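Side-chain contact in PH1570-like domain-containing protein (Pyrococcus horikoshii, PDB 2HQ4), which is of unknown function but belongs to the Ph1570 protein family: residues P53-R57 against E58-P62. Sequence-based numbering, arbitrary orientation.
Sequences PEYGR and EYVYP
With CG of Y55 anti to its own carbonyl carbon (chi1 -78°), the phenol ring reaches forward over the backbone of V60 and Y61, while Y61 puts its CG anti to the backbone N (chi1 177°) and runs alongside Y55 in the same direction. This is the tight turn joining helix 40-55 to helix 61-70: the first helix ends at Y55, G56 breaks it with a positive phi of 71°, and V60 takes the N-cap position of the second. The ring of Y55 lies over the V60-Y61 peptide at the start of helix 61-70. One ring face covers that peptide, Y61 N standing 3.6 Å from the ring plane, nearer the ring's edge than its centre. Farther out, CE1 of Y55 meets CB of Y61 at 3.4 Å, and on the other ortho position to the hydroxyl CE2 packs on CD of P62 at 3.5 Å. Near the ring's root, CD1 of Y55 lies 3.5 Å from the carbonyl O of Y59, an oblique approach. The hydroxyl goes on to a hydrogen bond between OH of Y55 and OE2 of E13, on strand 10-13, tying the turn to the sheet. Cut back to alanine, Y55 would probably leave the V60-Y61 peptide without its ring cover and E13 OE2 without the phenol partner. No hydrogen bond joins the two halves of the turn, so van der Waals contact carries their packing. V60, buried against Y48 and Y51 of helix 40-55, brings CG2 to 4.1 Å from CB of Y55. The same methyl, CG2 of V60, sits 3.3 Å from O of G56, a buried carbonyl oxygen with no polar partner in the model.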
loop_
_atom_site.group_PDB
_atom_site.type_symbol
_atom_site.label_atom_id
_atom_site.label_comp_id
_atom_site.label_asym_id
_atom_site.label_seq_id
_atom_site.Cartn_x
_atom_site.Cartn_y
_atom_site.Cartn_z
ATOM N N PRO A 53 -3.297 -8.682 16.557
ATOM C CA PRO A 53 -3.993 -9.766 17.257
ATOM C C PRO A 53 -3.091 -10.764 17.994
ATOM O O PRO A 53 -3.484 -11.243 19.047
ATOM C CB PRO A 53 -4.758 -10.479 16.126
ATOM C CG PRO A 53 -5.003 -9.394 15.083
ATOM C CD PRO A 53 -3.670 -8.652 15.124
ATOM N N GLU A 54 -1.918 -11.105 17.457
ATOM C CA GLU A 54 -0.990 -12.004 18.152
ATOM C C GLU A 54 -0.183 -11.305 19.244
ATOM O O GLU A 54 0.153 -11.940 20.236
ATOM C CB GLU A 54 0.034 -12.639 17.214
ATOM C CG GLU A 54 -0.466 -13.609 16.227
ATOM C CD GLU A 54 0.541 -13.807 15.080
ATOM O OE1 GLU A 54 1.723 -14.187 15.351
ATOM O OE2 GLU A 54 0.152 -13.587 13.920
ATOM N N TYR A 55 0.151 -10.028 19.074
ATOM C CA TYR A 55 1.071 -9.338 20.008
ATOM C C TYR A 55 0.456 -8.423 21.076
ATOM O O TYR A 55 1.124 -8.075 22.073
ATOM C CB TYR A 55 2.091 -8.510 19.217
ATOM C CG TYR A 55 3.212 -9.344 18.613
ATOM C CD1 TYR A 55 4.430 -9.518 19.284
ATOM C CD2 TYR A 55 3.037 -9.972 17.396
ATOM C CE1 TYR A 55 5.438 -10.324 18.736
ATOM C CE2 TYR A 55 4.032 -10.718 16.818
ATOM C CZ TYR A 55 5.229 -10.898 17.488
ATOM O OH TYR A 55 6.190 -11.661 16.892
ATOM N N GLY A 56 -0.774 -7.974 20.875
ATOM C CA GLY A 56 -1.275 -6.824 21.643
ATOM C C GLY A 56 -0.598 -5.527 21.189
ATOM O O GLY A 56 0.314 -5.548 20.338
ATOM N N ARG A 57 -1.008 -4.392 21.758
ATOM C CA ARG A 57 -0.606 -3.119 21.139
ATOM C C ARG A 57 0.642 -2.406 21.682
ATOM O O ARG A 57 1.109 -1.382 21.100
ATOM C CB ARG A 57 -1.798 -2.207 20.816
ATOM C CG ARG A 57 -2.433 -1.414 21.895
ATOM C CD ARG A 57 -3.237 -0.326 21.184
ATOM N NE ARG A 57 -4.171 -0.872 20.180
ATOM C CZ ARG A 57 -4.331 -0.385 18.945
ATOM N NH1 ARG A 57 -3.604 0.644 18.529
ATOM N NH2 ARG A 57 -5.215 -0.929 18.113
ATOM N N GLU A 58 1.192 -2.993 22.747
ATOM C CA GLU A 58 2.573 -2.751 23.173
ATOM C C GLU A 58 3.869 -2.768 22.366
ATOM O O GLU A 58 4.469 -1.717 22.046
ATOM C CB GLU A 58 2.698 -2.736 24.707
ATOM C CG GLU A 58 3.421 -3.968 25.323
ATOM C CD GLU A 58 4.884 -3.689 25.777
ATOM O OE1 GLU A 58 5.238 -2.513 26.091
ATOM O OE2 GLU A 58 5.678 -4.668 25.857
ATOM N N TYR A 59 4.253 -3.965 21.984
ATOM C CA TYR A 59 5.511 -4.238 21.331
ATOM C C TYR A 59 4.916 -5.221 20.316
ATOM O O TYR A 59 4.448 -6.322 20.653
ATOM C CB TYR A 59 6.533 -4.915 22.238
ATOM C CG TYR A 59 7.848 -5.015 21.514
ATOM C CD1 TYR A 59 8.693 -3.917 21.451
ATOM C CD2 TYR A 59 8.238 -6.188 20.864
ATOM C CE1 TYR A 59 9.886 -3.977 20.785
ATOM C CE2 TYR A 59 9.470 -6.250 20.183
ATOM C CZ TYR A 59 10.276 -5.143 20.161
ATOM O OH TYR A 59 11.495 -5.149 19.499
ATOM N N VAL A 60 4.903 -4.769 19.069
ATOM C CA VAL A 60 4.575 -5.647 17.961
ATOM C C VAL A 60 5.891 -5.869 17.259
ATOM O O VAL A 60 6.340 -5.020 16.478
ATOM C CB VAL A 60 3.561 -4.999 17.023
ATOM C CG1 VAL A 60 3.251 -5.940 15.855
ATOM C CG2 VAL A 60 2.297 -4.680 17.805
ATOM N N TYR A 61 6.530 -6.993 17.577
ATOM C CA TYR A 61 7.860 -7.326 17.064
ATOM C C TYR A 61 8.098 -7.080 15.533
ATOM O O TYR A 61 9.048 -6.379 15.180
ATOM C CB TYR A 61 8.226 -8.750 17.464
ATOM C CG TYR A 61 9.535 -9.190 16.922
ATOM C CD1 TYR A 61 10.707 -9.033 17.664
ATOM C CD2 TYR A 61 9.615 -9.732 15.639
ATOM C CE1 TYR A 61 11.907 -9.422 17.127
ATOM C CE2 TYR A 61 10.765 -10.101 15.113
ATOM C CZ TYR A 61 11.919 -9.942 15.833
ATOM O OH TYR A 61 13.088 -10.353 15.235
ATOM N N PRO A 62 7.256 -7.683 14.642
ATOM C CA PRO A 62 7.460 -7.488 13.196
ATOM C C PRO A 62 7.421 -6.045 12.767
ATOM O O PRO A 62 8.147 -5.714 11.847
ATOM C CB PRO A 62 6.283 -8.251 12.535
ATOM C CG PRO A 62 5.235 -8.438 13.656
ATOM C CD PRO A 62 6.134 -8.616 14.903
#